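Local structure of uncharacterized protein (Kutzneria albida DSM 43870, 5M6Q) at residues 132-137 / 142-147; 185-190 / 203-208; 78-83 / 101-106. The protein probably acts as a microbial transglutaminase that cross-links proteins by joining glutamine side chains to primary amines. All coordinates share one frame; numbering follows the deposited sequence.

Contact 1: residues 132-137 / 142-147; sequences YSWQNP and ERAHTT
Ser133 and His145 are brought together by their first torsions. Ser133 OG is tucked between its own backbone N and carbonyl carbon (chi1 61°). His145 CG lies beside its backbone N (chi1 -67°), and this swings the imidazole toward 132-137. The ring presents its edge: ND1 lies 3.5 Å from Ser133 OG, near the ring plane, and gives it a weak hydrogen bond. Asp213 is the stronger partner of this hydroxyl. Ser133 CB rests on the helix backbone, 3.2 Å from Ala144 O.

Trp134 forms the apolar half of the contact. It is the centre of an inverse gamma turn, and its indole lays one face on Ala144 CB. That methyl sits 3.7 Å from the centroid of the five-membered ring of Trp134 and 15° off its normal. This is a CH-pi contact. The small size of the alanine is consistent with the close approach of the backbones, with Trp134 CA and Ala144 CA 4.7 Å apart. The His145 ring meets the six-membered ring of Trp134 obliquely, with the centroids 5.8 Å apart. Trp134 NE1 bonds to Trp139 O, which should help fix the rotation of the indole.

The segment 132-137 continues from strand 122-131 and doubles back onto the short helix 141-146. Asp213, just before strand 214-223, ties the loop to the start of the neighbouring strand.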
loop_
_atom_site.group_PDB
_atom_site.type_symbol
_atom_site.label_atom_id
_atom_site.label_comp_id
_atom_site.label_asym_id
_atom_site.label_seq_id
_atom_site.Cartn_x
_atom_site.Cartn_y
_atom_site.Cartn_z
ATOM N N TYR A 132 1.870 8.030 12.399
ATOM C CA TYR A 132 1.853 9.137 13.341
ATOM C C TYR A 132 2.557 10.338 12.710
ATOM O O TYR A 132 3.611 10.199 12.095
ATOM C CB TYR A 132 2.531 8.710 14.647
ATOM C CG TYR A 132 2.538 9.725 15.770
ATOM C CD1 TYR A 132 1.378 10.340 16.200
ATOM C CD2 TYR A 132 3.720 10.036 16.419
ATOM C CE1 TYR A 132 1.401 11.252 17.252
ATOM C CE2 TYR A 132 3.755 10.929 17.465
ATOM C CZ TYR A 132 2.604 11.532 17.881
ATOM O OH TYR A 132 2.679 12.430 18.920
ATOM N N SER A 133 1.960 11.512 12.860
ATOM C CA SER A 133 2.414 12.711 12.163
ATOM C C SER A 133 3.687 13.289 12.746
ATOM O O SER A 133 4.477 13.889 12.026
ATOM C CB SER A 133 1.327 13.783 12.189
ATOM O OG SER A 133 1.035 14.147 13.517
ATOM N N TRP A 134 3.890 13.101 14.045
ATOM C CA TRP A 134 5.009 13.734 14.732
ATOM C C TRP A 134 6.301 12.940 14.532
ATOM O O TRP A 134 6.783 12.286 15.450
ATOM C CB TRP A 134 4.693 13.879 16.227
ATOM C CG TRP A 134 5.137 15.178 16.817
ATOM C CD1 TRP A 134 6.363 15.761 16.678
ATOM C CD2 TRP A 134 4.373 16.053 17.652
ATOM N NE1 TRP A 134 6.406 16.946 17.361
ATOM C CE2 TRP A 134 5.198 17.150 17.971
ATOM C CE3 TRP A 134 3.071 16.019 18.154
ATOM C CZ2 TRP A 134 4.768 18.203 18.781
ATOM C CZ3 TRP A 134 2.642 17.069 18.957
ATOM C CH2 TRP A 134 3.489 18.144 19.262
ATOM N N GLN A 135 6.867 13.018 13.333
ATOM C CA GLN A 135 7.935 12.107 12.931
ATOM C C GLN A 135 9.293 12.525 13.471
ATOM O O GLN A 135 10.253 11.750 13.450
ATOM C CB GLN A 135 7.974 11.999 11.401
ATOM C CG GLN A 135 6.910 11.049 10.845
ATOM C CD GLN A 135 7.065 9.639 11.385
ATOM O OE1 GLN A 135 8.055 8.958 11.103
ATOM N NE2 GLN A 135 6.094 9.198 12.172
ATOM N N ASN A 136 9.366 13.763 13.945
ATOM C CA ASN A 136 10.553 14.284 14.609
ATOM C C ASN A 136 10.082 14.954 15.875
ATOM O O ASN A 136 9.314 15.909 15.816
ATOM C CB ASN A 136 11.301 15.274 13.717
ATOM C CG ASN A 136 12.627 15.726 14.315
ATOM O OD1 ASN A 136 12.772 15.865 15.533
ATOM N ND2 ASN A 136 13.606 15.954 13.447
ATOM N N PRO A 137 10.535 14.452 17.033
ATOM C CA PRO A 137 10.046 14.993 18.305
ATOM C C PRO A 137 10.407 16.477 18.470
ATOM O O PRO A 137 9.798 17.160 19.285
ATOM C CB PRO A 137 10.740 14.117 19.349
ATOM C CG PRO A 137 11.906 13.503 18.649
ATOM C CD PRO A 137 11.543 13.395 17.211
ATOM N N GLU A 142 2.521 22.525 15.204
ATOM C CA GLU A 142 2.009 23.053 13.944
ATOM C C GLU A 142 2.696 22.351 12.766
ATOM O O GLU A 142 2.051 22.015 11.776
ATOM C CB GLU A 142 2.199 24.571 13.852
ATOM C CG GLU A 142 1.636 25.184 12.557
ATOM C CD GLU A 142 1.945 26.675 12.410
ATOM O OE1 GLU A 142 2.666 27.226 13.276
ATOM O OE2 GLU A 142 1.466 27.297 11.429
ATOM N N ARG A 143 3.997 22.104 12.878
ATOM C CA ARG A 143 4.694 21.386 11.817
ATOM C C ARG A 143 4.205 19.939 11.709
ATOM O O ARG A 143 3.937 19.454 10.605
ATOM C CB ARG A 143 6.207 21.392 12.022
ATOM C CG ARG A 143 6.934 20.633 10.920
ATOM C CD ARG A 143 8.439 20.893 10.887
ATOM N NE ARG A 143 9.038 20.254 9.714
ATOM C CZ ARG A 143 10.344 20.053 9.539
ATOM N NH1 ARG A 143 11.212 20.437 10.465
ATOM N NH2 ARG A 143 10.785 19.458 8.438
ATOM N N ALA A 144 4.094 19.256 12.850
ATOM C CA ALA A 144 3.640 17.863 12.852
ATOM C C ALA A 144 2.279 17.731 12.173
ATOM O O ALA A 144 2.045 16.797 11.421
ATOM C CB ALA A 144 3.569 17.313 14.280
ATOM N N HIS A 145 1.385 18.674 12.437
ATOM C CA HIS A 145 0.013 18.536 11.976
ATOM C C HIS A 145 -0.259 19.122 10.599
ATOM O O HIS A 145 -1.375 19.015 10.106
ATOM C CB HIS A 145 -0.929 19.156 12.996
ATOM C CG HIS A 145 -0.955 18.419 14.297
ATOM N ND1 HIS A 145 -0.394 17.168 14.451
ATOM C CD2 HIS A 145 -1.457 18.758 15.506
ATOM C CE1 HIS A 145 -0.554 16.766 15.700
ATOM N NE2 HIS A 145 -1.197 17.713 16.360
ATOM N N THR A 146 0.745 19.724 9.964
ATOM C CA THR A 146 0.540 20.214 8.607
ATOM C C THR A 146 1.453 19.533 7.598
ATOM O O THR A 146 1.236 19.659 6.402
ATOM C CB THR A 146 0.766 21.732 8.495
ATOM O OG1 THR A 146 2.123 22.032 8.837
ATOM C CG2 THR A 146 -0.172 22.481 9.425
ATOM N N THR A 147 2.472 18.823 8.069
ATOM C CA THR A 147 3.457 18.237 7.158
ATOM C C THR A 147 2.811 17.235 6.203
ATOM O O THR A 147 3.176 17.171 5.034
ATOM C CB THR A 147 4.621 17.554 7.931
ATOM O OG1 THR A 147 5.416 18.553 8.588
ATOM C CG2 THR A 147 5.519 16.760 6.997
#

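Contact 2: residues 185-190 / 203-208; sequences WWHANH and RHYSRP
Tyr205 drives the edge of its ring into the face of His187. Its CG is anti to the backbone N (chi1 175°), which carries the phenol off helix 202-205 toward the strand. His187 CG lies between its backbone N and carbonyl carbon (chi1 52°), which turns a face of the imidazole to Tyr205; the two side chains run past each other in opposite directions. Tyr205 CD1 stands over the centre of the imidazole, 3.6 Å from His187 ND1. The pair is T-shaped, with planes at 83° and centroids 4.9 Å apart.

Strands 184-188 and 196-200 are antiparallel neighbours in the sheet, and helix 202-205 folds back over the first. His187 ND1 bonds to Asp174 of strand 174-179 and NE2 to Ser200. The His-Asp pair is consistent with that of clan CA cysteine enzymes, as in microbial transglutaminases. These two bonds should hold the ring against flipping. Replacing this histidine by alanine would probably cost Asp174 and Ser200 this hydrogen-bond partner and leave the Tyr205 edge with no ring face to meet.

Trp185 CB packs on Tyr205 CB at 4.1 Å. Arg207 NH1 sits over the His204 ring, toward its rim.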
loop_
_atom_site.group_PDB
_atom_site.type_symbol
_atom_site.label_atom_id
_atom_site.label_comp_id
_atom_site.label_asym_id
_atom_site.label_seq_id
_atom_site.Cartn_x
_atom_site.Cartn_y
_atom_site.Cartn_z
ATOM N N TRP A 185 -9.600 -4.930 3.018
ATOM C CA TRP A 185 -8.293 -4.417 3.329
ATOM C C TRP A 185 -7.570 -5.432 4.206
ATOM O O TRP A 185 -8.065 -5.804 5.268
ATOM C CB TRP A 185 -8.425 -3.049 4.005
ATOM C CG TRP A 185 -8.963 -2.076 3.012
ATOM C CD1 TRP A 185 -10.269 -1.921 2.639
ATOM C CD2 TRP A 185 -8.196 -1.189 2.179
ATOM N NE1 TRP A 185 -10.365 -0.966 1.648
ATOM C CE2 TRP A 185 -9.109 -0.498 1.353
ATOM C CE3 TRP A 185 -6.831 -0.900 2.067
ATOM C CZ2 TRP A 185 -8.699 0.465 0.424
ATOM C CZ3 TRP A 185 -6.426 0.061 1.155
ATOM C CH2 TRP A 185 -7.357 0.731 0.341
ATOM N N TRP A 186 -6.429 -5.913 3.719
ATOM C CA TRP A 186 -5.698 -6.983 4.385
ATOM C C TRP A 186 -4.555 -6.436 5.205
ATOM O O TRP A 186 -3.680 -5.745 4.687
ATOM C CB TRP A 186 -5.185 -7.979 3.350
ATOM C CG TRP A 186 -6.305 -8.721 2.702
ATOM C CD1 TRP A 186 -7.127 -8.262 1.718
ATOM C CD2 TRP A 186 -6.753 -10.051 3.018
ATOM N NE1 TRP A 186 -8.055 -9.233 1.389
ATOM C CE2 TRP A 186 -7.846 -10.336 2.171
ATOM C CE3 TRP A 186 -6.343 -11.018 3.940
ATOM C CZ2 TRP A 186 -8.525 -11.557 2.206
ATOM C CZ3 TRP A 186 -7.015 -12.232 3.969
ATOM C CH2 TRP A 186 -8.088 -12.492 3.108
ATOM N N HIS A 187 -4.573 -6.728 6.496
ATOM C CA HIS A 187 -3.519 -6.252 7.359
ATOM C C HIS A 187 -3.234 -7.319 8.405
ATOM O O HIS A 187 -3.564 -8.481 8.204
ATOM C CB HIS A 187 -3.868 -4.884 7.994
ATOM C CG HIS A 187 -5.202 -4.817 8.680
ATOM N ND1 HIS A 187 -5.360 -4.253 9.927
ATOM C CD2 HIS A 187 -6.442 -5.177 8.275
ATOM C CE1 HIS A 187 -6.631 -4.298 10.275
ATOM N NE2 HIS A 187 -7.312 -4.850 9.289
ATOM N N ALA A 188 -2.578 -6.944 9.490
ATOM C CA ALA A 188 -2.190 -7.922 10.508
ATOM C C ALA A 188 -1.939 -7.191 11.818
ATOM O O ALA A 188 -1.933 -5.957 11.849
ATOM C CB ALA A 188 -0.942 -8.732 10.070
ATOM N N ASN A 189 -1.753 -7.936 12.902
ATOM C CA ASN A 189 -1.586 -7.293 14.200
ATOM C C ASN A 189 -0.140 -6.862 14.441
ATOM O O ASN A 189 0.107 -5.722 14.817
ATOM C CB ASN A 189 -2.086 -8.197 15.336
ATOM C CG ASN A 189 -1.441 -9.574 15.349
ATOM O OD1 ASN A 189 -0.771 -9.999 14.401
ATOM N ND2 ASN A 189 -1.657 -10.289 16.441
ATOM N N HIS A 190 0.804 -7.759 14.200
ATOM C CA HIS A 190 2.212 -7.473 14.428
ATOM C C HIS A 190 3.026 -8.607 13.833
ATOM O O HIS A 190 2.467 -9.577 13.305
ATOM C CB HIS A 190 2.516 -7.287 15.939
ATOM C CG HIS A 190 2.036 -8.417 16.802
ATOM N ND1 HIS A 190 2.582 -9.682 16.744
ATOM C CD2 HIS A 190 1.058 -8.475 17.740
ATOM C CE1 HIS A 190 1.961 -10.473 17.605
ATOM N NE2 HIS A 190 1.035 -9.764 18.224
ATOM N N ARG A 203 -13.798 0.923 6.584
ATOM C CA ARG A 203 -14.168 1.630 7.800
ATOM C C ARG A 203 -13.473 1.025 9.034
ATOM O O ARG A 203 -13.027 1.741 9.919
ATOM C CB ARG A 203 -15.685 1.614 8.018
ATOM C CG ARG A 203 -16.108 2.447 9.220
ATOM C CD ARG A 203 -17.594 2.331 9.551
ATOM N NE ARG A 203 -18.433 2.231 8.360
ATOM C CZ ARG A 203 -18.750 3.251 7.564
ATOM N NH1 ARG A 203 -18.288 4.473 7.812
ATOM N NH2 ARG A 203 -19.528 3.042 6.506
ATOM N N HIS A 204 -13.393 -0.293 9.101
ATOM C CA HIS A 204 -12.804 -0.910 10.274
ATOM C C HIS A 204 -11.293 -0.706 10.286
ATOM O O HIS A 204 -10.700 -0.381 11.325
ATOM C CB HIS A 204 -13.140 -2.394 10.326
ATOM C CG HIS A 204 -12.481 -3.106 11.459
ATOM N ND1 HIS A 204 -12.917 -2.990 12.759
ATOM C CD2 HIS A 204 -11.393 -3.910 11.493
ATOM C CE1 HIS A 204 -12.135 -3.704 13.545
ATOM N NE2 HIS A 204 -11.206 -4.276 12.803
ATOM N N TYR A 205 -10.672 -0.904 9.125
ATOM C CA TYR A 205 -9.243 -0.669 8.986
ATOM C C TYR A 205 -8.892 0.784 9.368
ATOM O O TYR A 205 -7.849 1.044 9.963
ATOM C CB TYR A 205 -8.764 -0.978 7.556
ATOM C CG TYR A 205 -7.307 -0.609 7.389
ATOM C CD1 TYR A 205 -6.308 -1.393 7.966
ATOM C CD2 TYR A 205 -6.932 0.559 6.734
ATOM C CE1 TYR A 205 -4.966 -1.046 7.846
ATOM C CE2 TYR A 205 -5.590 0.915 6.614
ATOM C CZ TYR A 205 -4.622 0.103 7.176
ATOM O OH TYR A 205 -3.290 0.454 7.086
ATOM N N SER A 206 -9.786 1.717 9.056
ATOM C CA SER A 206 -9.529 3.148 9.246
ATOM C C SER A 206 -10.010 3.718 10.589
ATOM O O SER A 206 -9.858 4.913 10.849
ATOM C CB SER A 206 -10.199 3.948 8.117
ATOM O OG SER A 206 -9.865 3.439 6.836
ATOM N N ARG A 207 -10.610 2.886 11.428
ATOM C CA ARG A 207 -11.227 3.368 12.669
ATOM C C ARG A 207 -10.259 4.165 13.574
ATOM O O ARG A 207 -9.060 3.912 13.581
ATOM C CB ARG A 207 -11.814 2.187 13.442
ATOM C CG ARG A 207 -10.783 1.325 14.106
ATOM C CD ARG A 207 -11.372 0.008 14.589
ATOM N NE ARG A 207 -10.375 -0.733 15.350
ATOM C CZ ARG A 207 -9.350 -1.386 14.814
ATOM N NH1 ARG A 207 -9.183 -1.411 13.495
ATOM N NH2 ARG A 207 -8.488 -2.016 15.601
ATOM N N PRO A 208 -10.789 5.144 14.325
ATOM C CA PRO A 208 -9.998 5.971 15.239
ATOM C C PRO A 208 -9.179 5.133 16.205
ATOM O O PRO A 208 -9.697 4.201 16.807
ATOM C CB PRO A 208 -11.064 6.779 15.989
ATOM C CG PRO A 208 -12.204 6.842 15.039
ATOM C CD PRO A 208 -12.217 5.519 14.353
#

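Contact 3: residues 78-83 / 101-106; sequences AALNKI and PILKRL
Leu103 carries most of this contact, and its CD1 methyl does most of the touching. CG lies anti to the carbonyl carbon (chi1 -59°) and the chain then runs on extended, so the side chain reaches straight at helix 70-84. CD1 meets three side chains there at nearly equal distance. Ala79 CB is 3.8 Å from Leu103 CD1 and equally close to Leu103 CG, so this alanine supports the fork of the leucine. Leu80 comes in at a slant, with CD2 3.7 Å from Leu103 CD1. Ile83 approaches tip to tip, and its CD1 is also 3.7 Å from Leu103 CD1.

Leu103 sits over Val76, Ala79, Leu80 and Ile83 of the helix much as a knob sits in a hole. The knob comes from a short 3-10 segment, 103-105, rather than from a long partner helix. This segment follows helix 90-99. Asp100 OD1 accepts from the backbone N of both Ile102 and Leu103 and so holds the start of the turn. At its other end, Leu106 N bonds to Leu103 O at 3.0 Å.

Ala79 has the next largest share. Its CB points at the turn, and its small side chain probably allows both Leu103 methyls to come close. CD2 of Leu103 lies 4.0 Å from Ala79 CB. Leu80 also reaches Val219 and Phe221 on strand 214-223, which joins this packing to the sheet, while Ile83 packs on Tyr93, Ala96 and Val97 of helix 90-99.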
loop_
_atom_site.group_PDB
_atom_site.type_symbol
_atom_site.label_atom_id
_atom_site.label_comp_id
_atom_site.label_asym_id
_atom_site.label_seq_id
_atom_site.Cartn_x
_atom_site.Cartn_y
_atom_site.Cartn_z
ATOM N N ALA A 78 -5.707 3.792 -12.092
ATOM C CA ALA A 78 -6.243 3.572 -13.438
ATOM C C ALA A 78 -5.363 4.250 -14.489
ATOM O O ALA A 78 -5.113 3.687 -15.548
ATOM C CB ALA A 78 -7.671 4.062 -13.545
ATOM N N ALA A 79 -4.878 5.445 -14.190
ATOM C CA ALA A 79 -4.047 6.166 -15.142
ATOM C C ALA A 79 -2.747 5.390 -15.418
ATOM O O ALA A 79 -2.344 5.223 -16.571
ATOM C CB ALA A 79 -3.752 7.568 -14.633
ATOM N N LEU A 80 -2.102 4.915 -14.358
ATOM C CA LEU A 80 -0.864 4.165 -14.496
ATOM C C LEU A 80 -1.060 2.825 -15.196
ATOM O O LEU A 80 -0.241 2.441 -16.034
ATOM C CB LEU A 80 -0.220 3.933 -13.135
ATOM C CG LEU A 80 0.383 5.160 -12.466
ATOM C CD1 LEU A 80 0.765 4.777 -11.055
ATOM C CD2 LEU A 80 1.587 5.688 -13.246
ATOM N N ASN A 81 -2.119 2.101 -14.840
ATOM C CA ASN A 81 -2.419 0.839 -15.510
ATOM C C ASN A 81 -2.647 1.060 -17.008
ATOM O O ASN A 81 -2.218 0.260 -17.836
ATOM C CB ASN A 81 -3.642 0.156 -14.884
ATOM C CG ASN A 81 -3.288 -0.660 -13.653
ATOM O OD1 ASN A 81 -2.134 -1.056 -13.458
ATOM N ND2 ASN A 81 -4.279 -0.910 -12.812
ATOM N N LYS A 82 -3.306 2.154 -17.355
ATOM C CA LYS A 82 -3.537 2.472 -18.755
ATOM C C LYS A 82 -2.203 2.661 -19.510
ATOM O O LYS A 82 -2.032 2.155 -20.619
ATOM C CB LYS A 82 -4.417 3.716 -18.863
ATOM C CG LYS A 82 -4.876 4.072 -20.267
ATOM C CD LYS A 82 -5.912 5.198 -20.203
ATOM C CE LYS A 82 -6.513 5.532 -21.569
ATOM N NZ LYS A 82 -5.617 6.400 -22.386
ATOM N N ILE A 83 -1.244 3.345 -18.895
ATOM C CA ILE A 83 0.062 3.517 -19.533
ATOM C C ILE A 83 0.879 2.215 -19.611
ATOM O O ILE A 83 1.402 1.896 -20.674
ATOM C CB ILE A 83 0.878 4.598 -18.842
ATOM C CG1 ILE A 83 0.236 5.969 -19.087
ATOM C CG2 ILE A 83 2.325 4.561 -19.359
ATOM C CD1 ILE A 83 0.869 7.100 -18.307
ATOM N N PRO A 101 -3.154 13.907 -18.081
ATOM C CA PRO A 101 -3.755 15.021 -17.332
ATOM C C PRO A 101 -3.655 14.891 -15.802
ATOM O O PRO A 101 -3.507 15.895 -15.114
ATOM C CB PRO A 101 -5.225 15.008 -17.784
ATOM C CG PRO A 101 -5.415 13.756 -18.576
ATOM C CD PRO A 101 -4.073 13.354 -19.093
ATOM N N ILE A 102 -3.717 13.680 -15.270
ATOM C CA ILE A 102 -3.583 13.510 -13.829
ATOM C C ILE A 102 -2.120 13.350 -13.401
ATOM O O ILE A 102 -1.637 14.022 -12.486
ATOM C CB ILE A 102 -4.424 12.321 -13.358
ATOM C CG1 ILE A 102 -5.910 12.655 -13.495
ATOM C CG2 ILE A 102 -4.076 11.938 -11.936
ATOM C CD1 ILE A 102 -6.809 11.445 -13.314
ATOM N N LEU A 103 -1.404 12.467 -14.076
ATOM C CA LEU A 103 -0.082 12.086 -13.616
ATOM C C LEU A 103 0.952 13.226 -13.741
ATOM O O LEU A 103 1.878 13.313 -12.939
ATOM C CB LEU A 103 0.376 10.836 -14.377
ATOM C CG LEU A 103 -0.563 9.628 -14.210
ATOM C CD1 LEU A 103 -0.105 8.447 -15.044
ATOM C CD2 LEU A 103 -0.691 9.215 -12.755
ATOM N N LYS A 104 0.784 14.112 -14.716
ATOM C CA LYS A 104 1.796 15.141 -14.964
ATOM C C LYS A 104 1.871 16.173 -13.847
ATOM O O LYS A 104 2.876 16.856 -13.711
ATOM C CB LYS A 104 1.541 15.848 -16.303
ATOM C CG LYS A 104 0.341 16.765 -16.326
ATOM C CD LYS A 104 0.129 17.356 -17.722
ATOM C CE LYS A 104 -0.987 18.381 -17.716
ATOM N NZ LYS A 104 -1.236 18.971 -19.070
ATOM N N ARG A 105 0.824 16.286 -13.032
ATOM C CA ARG A 105 0.866 17.236 -11.927
ATOM C C ARG A 105 1.457 16.642 -10.659
ATOM O O ARG A 105 1.596 17.339 -9.670
ATOM C CB ARG A 105 -0.526 17.760 -11.619
ATOM C CG ARG A 105 -1.252 18.302 -12.823
ATOM C CD ARG A 105 -2.694 17.922 -12.749
ATOM N NE ARG A 105 -3.493 18.836 -11.950
ATOM C CZ ARG A 105 -4.591 18.464 -11.296
ATOM N NH1 ARG A 105 -5.293 19.356 -10.610
ATOM N NH2 ARG A 105 -4.986 17.191 -11.321
ATOM N N LEU A 106 1.789 15.359 -10.683
ATOM C CA LEU A 106 2.223 14.658 -9.473
ATOM C C LEU A 106 3.735 14.630 -9.276
ATOM O O LEU A 106 4.486 14.763 -10.231
ATOM C CB LEU A 106 1.717 13.224 -9.502
ATOM C CG LEU A 106 0.199 13.073 -9.559
ATOM C CD1 LEU A 106 -0.168 11.606 -9.532
ATOM C CD2 LEU A 106 -0.418 13.811 -8.403
#

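Contacts 2 and 3 are buried and lie on opposite sides of the chain's centre, while contact 1 is partly buried, its centre about 21 Å from that of the chain. Contact 2 covers a sheet strand with a short helix and is mainly aromatic, with a histidine held by polar partners. Contact 3 joins a long helix to a 3-10 turn by aliphatic packing alone. Contact 1 pairs a loop with a short helix and mixes CH-pi packing with a weak hydrogen bond. No two contacts touch or share a helix or strand. Their link is the central sheet: 132-137 leaves strand 122-131, 185-190 includes strand 184-188, and helix 70-84 packs on strand 214-223.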